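Local structure of PelA (Pseudomonas aeruginosa, 5TCB) at residues A[39-44]-A[58-63]; A[119-124]-A[160-165]; A[176-181]-A[214-219]; A[250-255]-A[259-264]. The protein probably cleaves glycosidic bonds through the glycoside-hydrolase domain described here, one part of a longer protein that is also thought to have deacetylase activity. One frame throughout, in Å; residues are numbered along the deposited sequence. Where two conformers were deposited one is given.

Overall arrangement
Four contacts sample the outer layer of a (beta/alpha)8 barrel, and along the chain they follow one another without nesting or crossing. Contact 1 closes a short excursion through strand 45-48, joining the end of helix 37-40 to helix 55-63. Contact 2 then pairs helices 111-126 and 145-165 around strand 131-135. Contact 3 spans a similar interval, bringing the loop after strand 170-174 against helix 211-226. Contact 4 closes the tightest turn, from helix 242-254 into strand 258-262. Contacts 1 and 4 also touch, Phe43 packing against Phe260 near the place where the first and last strands come together, whereas contacts 1 and 3 lie on opposite sides of the chain's centre.

Contact 1: A[39-44]-A[58-63]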
loop_
_atom_site.group_PDB
_atom_site.type_symbol
_atom_site.label_atom_id
_atom_site.label_comp_id
_atom_site.label_asym_id
_atom_site.label_seq_id
_atom_site.Cartn_x
_atom_site.Cartn_y
_atom_site.Cartn_z
ATOM N N GLU A 39 -17.390 11.625 -3.902
ATOM C CA GLU A 39 -16.184 12.424 -3.703
ATOM C C GLU A 39 -14.916 11.664 -4.103
ATOM O O GLU A 39 -14.038 12.221 -4.771
ATOM C CB GLU A 39 -16.124 12.890 -2.246
ATOM C CG GLU A 39 -17.196 13.926 -1.902
ATOM C CD GLU A 39 -18.530 13.334 -1.465
ATOM O OE1 GLU A 39 -18.706 12.097 -1.458
ATOM O OE2 GLU A 39 -19.428 14.135 -1.119
ATOM N N LEU A 40 -14.816 10.389 -3.741
ATOM C CA LEU A 40 -13.643 9.615 -4.106
ATOM C C LEU A 40 -13.525 9.432 -5.609
ATOM O O LEU A 40 -12.408 9.318 -6.131
ATOM C CB LEU A 40 -13.687 8.271 -3.386
ATOM C CG LEU A 40 -13.407 8.337 -1.881
ATOM C CD1 LEU A 40 -13.732 7.021 -1.237
ATOM C CD2 LEU A 40 -11.941 8.674 -1.646
ATOM N N SER A 41 -14.653 9.417 -6.317
ATOM C CA SER A 41 -14.650 9.173 -7.758
ATOM C C SER A 41 -13.955 10.254 -8.549
ATOM O O SER A 41 -13.653 10.027 -9.727
ATOM C CB SER A 41 -16.077 9.046 -8.285
ATOM O OG SER A 41 -16.704 10.320 -8.463
ATOM N N GLN A 42 -13.685 11.406 -7.950
ATOM C CA GLN A 42 -13.002 12.481 -8.651
ATOM C C GLN A 42 -11.487 12.373 -8.590
ATOM O O GLN A 42 -10.800 13.175 -9.220
ATOM C CB GLN A 42 -13.471 13.832 -8.104
ATOM C CG GLN A 42 -14.960 13.999 -8.290
ATOM C CD GLN A 42 -15.382 13.839 -9.749
ATOM O OE1 GLN A 42 -15.070 14.682 -10.589
ATOM N NE2 GLN A 42 -16.050 12.746 -10.065
ATOM N N PHE A 43 -10.958 11.376 -7.885
ATOM C CA PHE A 43 -9.532 11.057 -7.897
ATOM C C PHE A 43 -9.277 10.033 -8.997
ATOM O O PHE A 43 -10.136 9.213 -9.312
ATOM C CB PHE A 43 -9.070 10.496 -6.536
ATOM C CG PHE A 43 -9.129 11.489 -5.403
ATOM C CD1 PHE A 43 -10.320 11.707 -4.717
ATOM C CD2 PHE A 43 -7.991 12.158 -4.990
ATOM C CE1 PHE A 43 -10.371 12.589 -3.655
ATOM C CE2 PHE A 43 -8.038 13.053 -3.928
ATOM C CZ PHE A 43 -9.251 13.259 -3.261
ATOM N N ASP A 44 -8.086 10.106 -9.606
ATOM C CA ASP A 44 -7.751 9.229 -10.730
ATOM C C ASP A 44 -7.628 7.775 -10.269
ATOM O O ASP A 44 -8.241 6.866 -10.840
ATOM C CB ASP A 44 -6.468 9.747 -11.375
ATOM C CG ASP A 44 -6.120 9.068 -12.689
ATOM O OD1 ASP A 44 -7.013 8.485 -13.345
ATOM O OD2 ASP A 44 -4.959 9.191 -13.122
ATOM N N VAL A 58 -17.770 -0.494 -6.731
ATOM C CA VAL A 58 -16.553 -0.535 -7.539
ATOM C C VAL A 58 -16.878 -0.175 -8.980
ATOM O O VAL A 58 -16.138 0.586 -9.635
ATOM C CB VAL A 58 -15.905 -1.930 -7.430
ATOM C CG1 VAL A 58 -14.616 -1.975 -8.196
ATOM C CG2 VAL A 58 -15.625 -2.281 -5.970
ATOM N N GLY A 59 -17.987 -0.714 -9.492
ATOM C CA GLY A 59 -18.436 -0.368 -10.830
ATOM C C GLY A 59 -18.753 1.108 -10.984
ATOM O O GLY A 59 -18.440 1.708 -12.012
ATOM N N TYR A 60 -19.427 1.697 -9.988
ATOM C CA TYR A 60 -19.711 3.130 -10.013
ATOM C C TYR A 60 -18.427 3.947 -10.121
ATOM O O TYR A 60 -18.340 4.882 -10.918
ATOM C CB TYR A 60 -20.492 3.538 -8.758
ATOM C CG TYR A 60 -20.575 5.035 -8.579
ATOM C CD1 TYR A 60 -19.659 5.721 -7.782
ATOM C CD2 TYR A 60 -21.571 5.746 -9.219
ATOM C CE1 TYR A 60 -19.730 7.079 -7.631
ATOM C CE2 TYR A 60 -21.647 7.119 -9.073
ATOM C CZ TYR A 60 -20.718 7.771 -8.269
ATOM O OH TYR A 60 -20.777 9.149 -8.102
ATOM N N LEU A 61 -17.400 3.617 -9.325
ATOM C CA LEU A 61 -16.161 4.382 -9.411
ATOM C C LEU A 61 -15.580 4.315 -10.824
ATOM O O LEU A 61 -15.108 5.325 -11.361
ATOM C CB LEU A 61 -15.152 3.875 -8.378
ATOM C CG LEU A 61 -15.528 4.142 -6.918
ATOM C CD1 LEU A 61 -14.554 3.364 -5.972
ATOM C CD2 LEU A 61 -15.459 5.652 -6.597
ATOM N N LYS A 62 -15.618 3.131 -11.455
ATOM C CA LYS A 62 -15.093 3.011 -12.814
ATOM C C LYS A 62 -15.940 3.801 -13.807
ATOM O O LYS A 62 -15.393 4.460 -14.703
ATOM C CB LYS A 62 -14.993 1.531 -13.210
ATOM C CG LYS A 62 -13.874 0.786 -12.442
ATOM C CD LYS A 62 -13.610 -0.642 -12.938
ATOM C CE LYS A 62 -14.777 -1.585 -12.714
ATOM N NZ LYS A 62 -14.472 -2.948 -13.252
ATOM N N GLU A 63 -17.272 3.756 -13.658
ATOM C CA GLU A 63 -18.164 4.520 -14.531
ATOM C C GLU A 63 -17.842 6.000 -14.488
ATOM O O GLU A 63 -17.961 6.701 -15.501
ATOM C CB GLU A 63 -19.622 4.311 -14.120
ATOM C CG GLU A 63 -20.160 2.927 -14.379
ATOM C CD GLU A 63 -21.506 2.698 -13.717
ATOM O OE1 GLU A 63 -21.994 3.600 -13.001
ATOM O OE2 GLU A 63 -22.071 1.602 -13.893
#
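Ser41 and Leu61 bury the most surface here, and they meet through carbon atoms although one of them is a serine. The CD2 methyl of Leu61 lies 3.8 Å from CA of Ser41 and 3.8 Å from CB of Ser41, so a single methyl branch rests against the backbone and the first side-chain carbon together. Leu61 holds CG beside its own backbone N, opposite the carbonyl carbon (chi1 -68°), and this torsion carries CD2 across to the serine. The backbones are close here, with CA of Ser41 5.3 Å from CA of Leu61.

Tyr60, one residue earlier on helix 55-63, adds a smaller share. Its ring atom CE1 approaches CB of Ser41 to 4.2 Å, and the serine carbon meets the ring obliquely. The hydroxyl of Ser41 takes no part in this packing. OG is paired with the backbone O of Ala38 and also receives NE2 of Gln42 at 3.0 Å; the donor bond is fairly straight, and OG lies almost in the plane of the amide. Two partners therefore hold the polar atom while CB is left to the apolar neighbours.

The serine sits in a type I turn from Leu40 to Phe43, which leads the chain from helix 37-40 toward strand 45-48. Beneath the turn, Leu40 and Leu61 both reach Leu48 of that strand. Consecutive helical elements flanking and covering a shared strand in this way are characteristic of the outer layer of a (beta/alpha)8 barrel, the fold of this glycoside-hydrolase domain.

Contact 2: A[119-124]-A[160-165]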
loop_
_atom_site.group_PDB
_atom_site.type_symbol
_atom_site.label_atom_id
_atom_site.label_comp_id
_atom_site.label_asym_id
_atom_site.label_seq_id
_atom_site.Cartn_x
_atom_site.Cartn_y
_atom_site.Cartn_z
ATOM N N LYS A 119 -5.790 -16.517 -3.887
ATOM C CA LYS A 119 -7.243 -16.662 -3.891
ATOM C C LYS A 119 -7.919 -15.318 -3.661
ATOM O O LYS A 119 -8.909 -14.982 -4.325
ATOM C CB LYS A 119 -7.652 -17.688 -2.828
ATOM N N ARG A 120 -7.391 -14.531 -2.716
ATOM C CA ARG A 120 -7.923 -13.201 -2.453
ATOM C C ARG A 120 -7.808 -12.316 -3.687
ATOM O O ARG A 120 -8.749 -11.584 -4.029
ATOM C CB ARG A 120 -7.180 -12.590 -1.265
ATOM C CG ARG A 120 -7.672 -11.250 -0.821
ATOM C CD ARG A 120 -9.040 -11.334 -0.205
ATOM N NE ARG A 120 -9.538 -10.014 0.172
ATOM C CZ ARG A 120 -10.808 -9.640 0.072
ATOM N NH1 ARG A 120 -11.718 -10.478 -0.410
ATOM N NH2 ARG A 120 -11.166 -8.419 0.445
ATOM N N ALA A 121 -6.671 -12.380 -4.377
ATOM C CA ALA A 121 -6.515 -11.593 -5.587
ATOM C C ALA A 121 -7.575 -11.971 -6.605
ATOM O O ALA A 121 -8.134 -11.099 -7.265
ATOM C CB ALA A 121 -5.118 -11.787 -6.165
ATOM N N ALA A 122 -7.845 -13.272 -6.764
ATOM C CA ALA A 122 -8.858 -13.686 -7.728
ATOM C C ALA A 122 -10.228 -13.147 -7.348
ATOM O O ALA A 122 -11.009 -12.732 -8.217
ATOM C CB ALA A 122 -8.883 -15.199 -7.823
ATOM N N GLU A 123 -10.565 -13.186 -6.057
ATOM C CA GLU A 123 -11.862 -12.664 -5.627
ATOM C C GLU A 123 -11.973 -11.167 -5.891
ATOM O O GLU A 123 -13.021 -10.695 -6.340
ATOM C CB GLU A 123 -12.103 -12.954 -4.147
ATOM C CG GLU A 123 -12.416 -14.418 -3.849
ATOM C CD GLU A 123 -13.504 -14.974 -4.763
ATOM O OE1 GLU A 123 -14.585 -14.353 -4.849
ATOM O OE2 GLU A 123 -13.268 -16.013 -5.418
ATOM N N LEU A 124 -10.904 -10.415 -5.620
ATOM C CA LEU A 124 -10.912 -8.974 -5.855
ATOM C C LEU A 124 -10.997 -8.669 -7.350
ATOM O O LEU A 124 -11.686 -7.723 -7.750
ATOM C CB LEU A 124 -9.678 -8.356 -5.197
ATOM C CG LEU A 124 -9.750 -8.476 -3.669
ATOM C CD1 LEU A 124 -8.389 -8.160 -3.072
ATOM C CD2 LEU A 124 -10.852 -7.583 -3.080
ATOM N N ALA A 160 5.845 -12.155 -8.698
ATOM C CA ALA A 160 5.855 -12.568 -10.088
ATOM C C ALA A 160 4.701 -13.524 -10.394
ATOM O O ALA A 160 4.084 -13.431 -11.456
ATOM C CB ALA A 160 7.193 -13.196 -10.439
ATOM N N GLN A 161 4.383 -14.437 -9.475
ATOM C CA GLN A 161 3.288 -15.369 -9.714
ATOM C C GLN A 161 1.944 -14.655 -9.666
ATOM O O GLN A 161 1.033 -14.964 -10.455
ATOM C CB GLN A 161 3.329 -16.498 -8.688
ATOM C CG GLN A 161 2.276 -17.573 -8.927
ATOM C CD GLN A 161 2.384 -18.726 -7.955
ATOM O OE1 GLN A 161 3.297 -18.777 -7.128
ATOM N NE2 GLN A 161 1.447 -19.659 -8.047
ATOM N N LEU A 162 1.795 -13.703 -8.746
ATOM C CA LEU A 162 0.577 -12.910 -8.693
ATOM C C LEU A 162 0.352 -12.180 -10.003
ATOM O O LEU A 162 -0.768 -12.156 -10.541
ATOM C CB LEU A 162 0.668 -11.923 -7.535
ATOM C CG LEU A 162 -0.427 -10.854 -7.457
ATOM C CD1 LEU A 162 -1.806 -11.490 -7.342
ATOM C CD2 LEU A 162 -0.154 -9.936 -6.285
ATOM N N HIS A 163 1.412 -11.574 -10.537
ATOM C CA HIS A 163 1.314 -10.806 -11.755
ATOM C C HIS A 163 1.027 -11.706 -12.959
ATOM O O HIS A 163 0.279 -11.322 -13.874
ATOM C CB HIS A 163 2.604 -10.005 -11.903
ATOM C CG HIS A 163 2.602 -9.090 -13.071
ATOM N ND1 HIS A 163 1.606 -8.162 -13.275
ATOM C CD2 HIS A 163 3.461 -8.958 -14.104
ATOM C CE1 HIS A 163 1.856 -7.496 -14.390
ATOM N NE2 HIS A 163 2.980 -7.958 -14.908
ATOM N N ARG A 164 1.568 -12.920 -12.954
ATOM C CA ARG A 164 1.281 -13.858 -14.038
ATOM C C ARG A 164 -0.152 -14.389 -13.954
ATOM O O ARG A 164 -0.814 -14.558 -14.990
ATOM C CB ARG A 164 2.288 -15.016 -14.000
ATOM N N GLN A 165 -0.638 -14.684 -12.737
ATOM C CA GLN A 165 -2.001 -15.186 -12.559
ATOM C C GLN A 165 -3.048 -14.122 -12.866
ATOM O O GLN A 165 -4.124 -14.459 -13.373
ATOM C CB GLN A 165 -2.213 -15.699 -11.119
ATOM C CG GLN A 165 -3.684 -16.034 -10.768
ATOM C CD GLN A 165 -3.961 -16.321 -9.287
ATOM O OE1 GLN A 165 -3.329 -17.208 -8.696
ATOM N NE2 GLN A 165 -4.963 -15.599 -8.691
#
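Leu162 presses its CD1 methyl against CB of Ala121 at 3.5 Å, a tight methyl-to-methyl approach that forms the apolar centre of this helix pair. The leucine places CG opposite its backbone N (chi1 171°), and the branch thereby reaches across the gap between the helices. Ala121 offers a single methyl, directed at the other helix, and CA of Ala121 lies 7.9 Å from CA of Leu162.

Gln165 lies one turn further along the second helix and covers the flank of the contact. Its side chain runs out extended, bringing NE2 within 4.0 Å of CB of Ala122 and 4.2 Å of the backbone N of Ala122. Neither approach is a polar bond. The amide nitrogen instead donates to the backbone O of Leu118, on the same helix as the alanines, so a polar tether ends beside the methyl packing. That bond probably limits how the terminal amide can turn, while the aliphatic part of the chain spans the space between helices.

Both helices rest on strand 131-135, which lies between them in the sequence. Ala121 and Leu162 each touch Leu132, and Leu162 extends to Leu134 as well. Leu118 of helix 111-126 completes the seam, meeting Leu162 from one turn before Ala121, so the helices 111-126 and 145-165 stand side by side on the outside of the barrel wall.

Contact 3: A[176-181]-A[214-219]; sequences GFEVLP and RDWLKG
Phe177 and Trp216 meet with their rings inclined at 64°, their six-membered rings centred 5.9 Å apart, in a geometry that is neither a stack nor edge-to-face. The touching atoms are at the far end of the indole: CH2 of Trp216 lies 3.8 Å from CD2 of Phe177, and CZ3 of Trp216 is 3.9 Å from CE2 of Phe177. Trp216 reaches this position because its CG stands opposite the backbone N (chi1 -178°), swinging the long ring system off the helix toward the loop.

Leu217 approaches the same side of the phenyl ring from the next position on the helix. Its CD2 methyl comes within 3.8 Å of CE2 of Phe177, again at a slant to the ring, and so Phe177 is held by two successive helix residues. His220 enlarges the cluster, stacking on Phe177 and meeting the Trp216 ring at an inclination. Beyond the aromatic group, Val192 of strand 187-192 contacts both Phe177 and Leu217, placing the cluster over the barrel strand that lies between the loop and helix 211-226 in sequence.

Glu178 brings a carboxylate to the indole rim: OE2 lies near the ring plane, 4.4 Å from CH2 of Trp216, and has a weak bond to Gln141 NE2. The cohesion here is thus mainly dispersive and hydrophobic, while a charged Glu178 would probably find the weakly positive C-H edge of the indole a mildly favourable neighbour.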
loop_
_atom_site.group_PDB
_atom_site.type_symbol
_atom_site.label_atom_id
_atom_site.label_comp_id
_atom_site.label_asym_id
_atom_site.label_seq_id
_atom_site.Cartn_x
_atom_site.Cartn_y
_atom_site.Cartn_z
ATOM N N GLY A 176 8.692 -1.810 -1.419
ATOM C CA GLY A 176 9.178 -2.943 -2.190
ATOM C C GLY A 176 10.557 -2.777 -2.775
ATOM O O GLY A 176 10.918 -3.492 -3.715
ATOM N N PHE A 177 11.371 -1.896 -2.199
ATOM C CA PHE A 177 12.649 -1.551 -2.800
ATOM C C PHE A 177 13.556 -2.760 -2.930
ATOM O O PHE A 177 14.399 -2.812 -3.837
ATOM C CB PHE A 177 13.337 -0.470 -1.967
ATOM C CG PHE A 177 12.510 0.776 -1.779
ATOM C CD1 PHE A 177 11.956 1.410 -2.856
ATOM C CD2 PHE A 177 12.294 1.298 -0.522
ATOM C CE1 PHE A 177 11.154 2.544 -2.679
ATOM C CE2 PHE A 177 11.526 2.435 -0.338
ATOM C CZ PHE A 177 10.972 3.053 -1.394
ATOM N N GLU A 178 13.447 -3.718 -2.006
ATOM C CA GLU A 178 14.336 -4.867 -2.020
ATOM C C GLU A 178 13.993 -5.869 -3.118
ATOM O O GLU A 178 14.832 -6.705 -3.459
ATOM C CB GLU A 178 14.288 -5.579 -0.664
ATOM C CG GLU A 178 14.795 -4.758 0.509
ATOM C CD GLU A 178 13.786 -3.729 1.041
ATOM O OE1 GLU A 178 12.581 -3.737 0.655
ATOM O OE2 GLU A 178 14.252 -2.881 1.842
ATOM N N VAL A 179 12.777 -5.813 -3.651
ATOM C CA VAL A 179 12.342 -6.739 -4.692
ATOM C C VAL A 179 12.138 -6.056 -6.037
ATOM O O VAL A 179 12.258 -6.731 -7.070
ATOM C CB VAL A 179 11.072 -7.519 -4.284
ATOM C CG1 VAL A 179 11.373 -8.496 -3.122
ATOM C CG2 VAL A 179 9.919 -6.619 -3.912
ATOM N N LEU A 180 11.876 -4.754 -6.071
ATOM C CA LEU A 180 11.605 -4.087 -7.346
ATOM C C LEU A 180 12.683 -4.290 -8.400
ATOM O O LEU A 180 12.320 -4.498 -9.571
ATOM C CB LEU A 180 11.371 -2.587 -7.113
ATOM C CG LEU A 180 9.967 -2.267 -6.620
ATOM C CD1 LEU A 180 9.913 -0.940 -5.864
ATOM C CD2 LEU A 180 8.977 -2.256 -7.793
ATOM N N PRO A 181 13.983 -4.256 -8.098
ATOM C CA PRO A 181 14.960 -4.417 -9.178
ATOM C C PRO A 181 14.867 -5.761 -9.874
ATOM O O PRO A 181 15.293 -5.867 -11.035
ATOM C CB PRO A 181 16.304 -4.229 -8.460
ATOM C CG PRO A 181 15.982 -3.393 -7.265
ATOM C CD PRO A 181 14.633 -3.903 -6.825
ATOM N N ARG A 214 14.743 10.582 4.920
ATOM C CA ARG A 214 14.779 11.051 3.538
ATOM C C ARG A 214 16.104 10.697 2.873
ATOM O O ARG A 214 16.136 10.354 1.685
ATOM C CB ARG A 214 14.523 12.560 3.483
ATOM C CG ARG A 214 13.035 12.928 3.491
ATOM C CD ARG A 214 12.795 14.404 3.149
ATOM N NE ARG A 214 13.454 15.302 4.091
ATOM C CZ ARG A 214 12.942 15.685 5.258
ATOM N NH1 ARG A 214 11.751 15.248 5.647
ATOM N NH2 ARG A 214 13.625 16.510 6.042
ATOM N N ASP A 215 17.204 10.759 3.623
ATOM C CA ASP A 215 18.499 10.384 3.057
ATOM C C ASP A 215 18.492 8.931 2.590
ATOM O O ASP A 215 19.025 8.610 1.521
ATOM C CB ASP A 215 19.616 10.602 4.080
ATOM C CG ASP A 215 19.892 12.078 4.358
ATOM O OD1 ASP A 215 19.412 12.939 3.587
ATOM O OD2 ASP A 215 20.615 12.380 5.339
ATOM N N TRP A 216 17.893 8.036 3.383
ATOM C CA TRP A 216 17.860 6.621 3.011
ATOM C C TRP A 216 16.956 6.384 1.808
ATOM O O TRP A 216 17.266 5.561 0.935
ATOM C CB TRP A 216 17.395 5.774 4.190
ATOM C CG TRP A 216 17.385 4.287 3.888
ATOM C CD1 TRP A 216 18.430 3.416 4.032
ATOM C CD2 TRP A 216 16.282 3.506 3.392
ATOM N NE1 TRP A 216 18.050 2.152 3.659
ATOM C CE2 TRP A 216 16.738 2.179 3.262
ATOM C CE3 TRP A 216 14.965 3.802 3.042
ATOM C CZ2 TRP A 216 15.926 1.151 2.800
ATOM C CZ3 TRP A 216 14.153 2.774 2.585
ATOM C CH2 TRP A 216 14.639 1.464 2.471
ATOM N N LEU A 217 15.817 7.076 1.757
ATOM C CA LEU A 217 14.912 6.919 0.628
ATOM C C LEU A 217 15.527 7.416 -0.670
ATOM O O LEU A 217 15.253 6.853 -1.732
ATOM C CB LEU A 217 13.623 7.679 0.898
ATOM C CG LEU A 217 12.703 7.010 1.906
ATOM C CD1 LEU A 217 11.662 8.011 2.362
ATOM C CD2 LEU A 217 12.022 5.787 1.298
ATOM N N LYS A 218 16.355 8.462 -0.601
ATOM C CA LYS A 218 16.796 9.154 -1.810
ATOM C C LYS A 218 17.347 8.184 -2.849
ATOM O O LYS A 218 16.990 8.253 -4.029
ATOM C CB LYS A 218 17.850 10.210 -1.462
ATOM C CG LYS A 218 18.298 11.005 -2.682
ATOM C CD LYS A 218 18.915 12.335 -2.307
ATOM C CE LYS A 218 19.041 13.240 -3.525
ATOM N NZ LYS A 218 19.707 12.562 -4.672
ATOM N N GLY A 219 18.248 7.292 -2.438
ATOM C CA GLY A 219 18.862 6.397 -3.400
ATOM C C GLY A 219 17.848 5.519 -4.101
ATOM O O GLY A 219 17.936 5.294 -5.313
#

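Contact 4: A[250-255]-A[259-264]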
loop_
_atom_site.group_PDB
_atom_site.type_symbol
_atom_site.label_atom_id
_atom_site.label_comp_id
_atom_site.label_asym_id
_atom_site.label_seq_id
_atom_site.Cartn_x
_atom_site.Cartn_y
_atom_site.Cartn_z
ATOM N N ALA A 250 1.025 20.631 -3.071
ATOM C CA ALA A 250 1.671 21.394 -4.143
ATOM C C ALA A 250 3.180 21.211 -4.115
ATOM O O ALA A 250 3.821 21.027 -5.157
ATOM C CB ALA A 250 1.313 22.871 -4.028
ATOM N N ARG A 251 3.760 21.204 -2.920
ATOM C CA ARG A 251 5.197 20.993 -2.784
ATOM C C ARG A 251 5.598 19.632 -3.352
ATOM O O ARG A 251 6.551 19.521 -4.133
ATOM C CB ARG A 251 5.546 21.120 -1.304
ATOM C CG ARG A 251 6.996 21.219 -0.984
ATOM C CD ARG A 251 7.162 21.389 0.507
ATOM N NE ARG A 251 8.507 21.026 0.928
ATOM C CZ ARG A 251 8.833 20.646 2.159
ATOM N NH1 ARG A 251 7.908 20.568 3.108
ATOM N NH2 ARG A 251 10.091 20.336 2.433
ATOM N N LEU A 252 4.842 18.594 -3.008
ATOM C CA LEU A 252 5.175 17.245 -3.450
ATOM C C LEU A 252 5.042 17.102 -4.967
ATOM O O LEU A 252 5.876 16.452 -5.610
ATOM C CB LEU A 252 4.287 16.236 -2.704
ATOM C CG LEU A 252 4.660 16.104 -1.215
ATOM C CD1 LEU A 252 3.550 15.442 -0.406
ATOM C CD2 LEU A 252 5.951 15.320 -1.054
ATOM N N ARG A 253 4.019 17.723 -5.566
ATOM C CA ARG A 253 3.913 17.707 -7.027
ATOM C C ARG A 253 5.109 18.384 -7.687
ATOM O O ARG A 253 5.640 17.871 -8.679
ATOM C CB ARG A 253 2.585 18.341 -7.465
ATOM C CG ARG A 253 1.410 17.417 -7.228
ATOM C CD ARG A 253 0.094 17.991 -7.707
ATOM N NE ARG A 253 -0.972 17.022 -7.457
ATOM C CZ ARG A 253 -1.340 16.071 -8.309
ATOM N NH1 ARG A 253 -0.737 15.937 -9.485
ATOM N NH2 ARG A 253 -2.281 15.218 -7.946
ATOM N N SER A 254 5.549 19.531 -7.157
ATOM C CA SER A 254 6.707 20.205 -7.738
ATOM C C SER A 254 7.969 19.364 -7.626
ATOM O O SER A 254 8.882 19.527 -8.441
ATOM C CB SER A 254 6.936 21.567 -7.071
ATOM O OG SER A 254 7.576 21.432 -5.800
ATOM N N GLU A 255 8.010 18.434 -6.674
ATOM C CA GLU A 255 9.132 17.525 -6.504
ATOM C C GLU A 255 8.957 16.212 -7.258
ATOM O O GLU A 255 9.801 15.318 -7.121
ATOM C CB GLU A 255 9.341 17.262 -5.012
ATOM C CG GLU A 255 9.721 18.535 -4.268
ATOM C CD GLU A 255 9.733 18.390 -2.763
ATOM O OE1 GLU A 255 9.430 17.294 -2.258
ATOM O OE2 GLU A 255 10.035 19.392 -2.080
ATOM N N PRO A 259 0.792 13.117 -4.795
ATOM C CA PRO A 259 0.595 13.018 -3.347
ATOM C C PRO A 259 -0.819 12.699 -2.902
ATOM O O PRO A 259 -1.786 12.999 -3.599
ATOM C CB PRO A 259 0.975 14.412 -2.872
ATOM C CG PRO A 259 0.461 15.290 -3.977
ATOM C CD PRO A 259 0.683 14.519 -5.260
ATOM N N PHE A 260 -0.927 12.140 -1.700
ATOM C CA PHE A 260 -2.160 12.147 -0.933
ATOM C C PHE A 260 -1.783 12.469 0.490
ATOM O O PHE A 260 -0.943 11.778 1.072
ATOM C CB PHE A 260 -2.883 10.813 -0.996
ATOM C CG PHE A 260 -4.255 10.808 -0.333
ATOM C CD1 PHE A 260 -5.267 11.649 -0.780
ATOM C CD2 PHE A 260 -4.541 9.899 0.684
ATOM C CE1 PHE A 260 -6.533 11.633 -0.203
ATOM C CE2 PHE A 260 -5.804 9.874 1.261
ATOM C CZ PHE A 260 -6.809 10.713 0.818
ATOM N N VAL A 261 -2.366 13.527 1.031
ATOM C CA VAL A 261 -2.029 14.002 2.364
ATOM C C VAL A 261 -3.258 13.800 3.229
ATOM O O VAL A 261 -4.291 14.449 3.019
ATOM C CB VAL A 261 -1.578 15.463 2.349
ATOM C CG1 VAL A 261 -1.074 15.860 3.735
ATOM C CG2 VAL A 261 -0.515 15.691 1.244
ATOM N N SER A 262 -3.169 12.889 4.189
ATOM C CA SER A 262 -4.369 12.454 4.896
ATOM C C SER A 262 -4.006 12.102 6.338
ATOM O O SER A 262 -2.987 12.554 6.862
ATOM C CB SER A 262 -5.020 11.295 4.121
ATOM O OG SER A 262 -6.308 11.031 4.621
ATOM N N THR A 263 -4.862 11.343 6.992
ATOM C CA THR A 263 -4.705 10.881 8.367
ATOM C C THR A 263 -4.245 9.435 8.384
ATOM O O THR A 263 -4.499 8.679 7.439
ATOM C CB THR A 263 -6.040 10.972 9.115
ATOM O OG1 THR A 263 -6.995 10.133 8.453
ATOM C CG2 THR A 263 -6.548 12.410 9.162
ATOM N N PRO A 264 -3.618 8.988 9.474
ATOM C CA PRO A 264 -3.105 7.603 9.511
ATOM C C PRO A 264 -4.177 6.531 9.460
ATOM O O PRO A 264 -3.871 5.395 9.077
ATOM C CB PRO A 264 -2.336 7.560 10.838
ATOM C CG PRO A 264 -2.974 8.645 11.686
ATOM C CD PRO A 264 -3.321 9.727 10.714
#
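Helix 250-254, carrying Leu252 and Arg253, runs nearly antiparallel to strand 259-262 with Pro259, their axes 8.6 Å apart at closest and their directions differing by 157°. Pro259 is the centre of the contact and meets both helix residues. Leu252 comes over one face of the proline ring: CD1 of Leu252 lies 3.7 Å from CB of Pro259, and CB of Leu252 is 3.8 Å from the same atom, the two side chains running antiparallel alongside one another. The CD1 methyl also reaches Val261, though more loosely, at 4.4 Å from its CG2.

The elements belong to a beta-alpha-beta unit, strand 231-236, helix 242-254 and strand 258-262, and the contact packs the helix onto the last strand of the barrel. Residues alternate along that strand: Pro259 and Val261 face the helix, while Phe260 points away and packs against strand 27-30, the first strand of the barrel.

Arg253 meets the proline ring at its CD edge. Its CG lies 3.6 Å from CD of Pro259, and the chain then runs extended to NE, roughly perpendicular to the proline. CD of Pro259 sits 3.5 Å above one face of the guanidinium plane, displaced toward the rim. This group is fixed from elsewhere: NE bonds to the O of Ser272 and NH2 to the O of Ser25, which limits how the guanidinium can turn while a proline methylene covers part of a face.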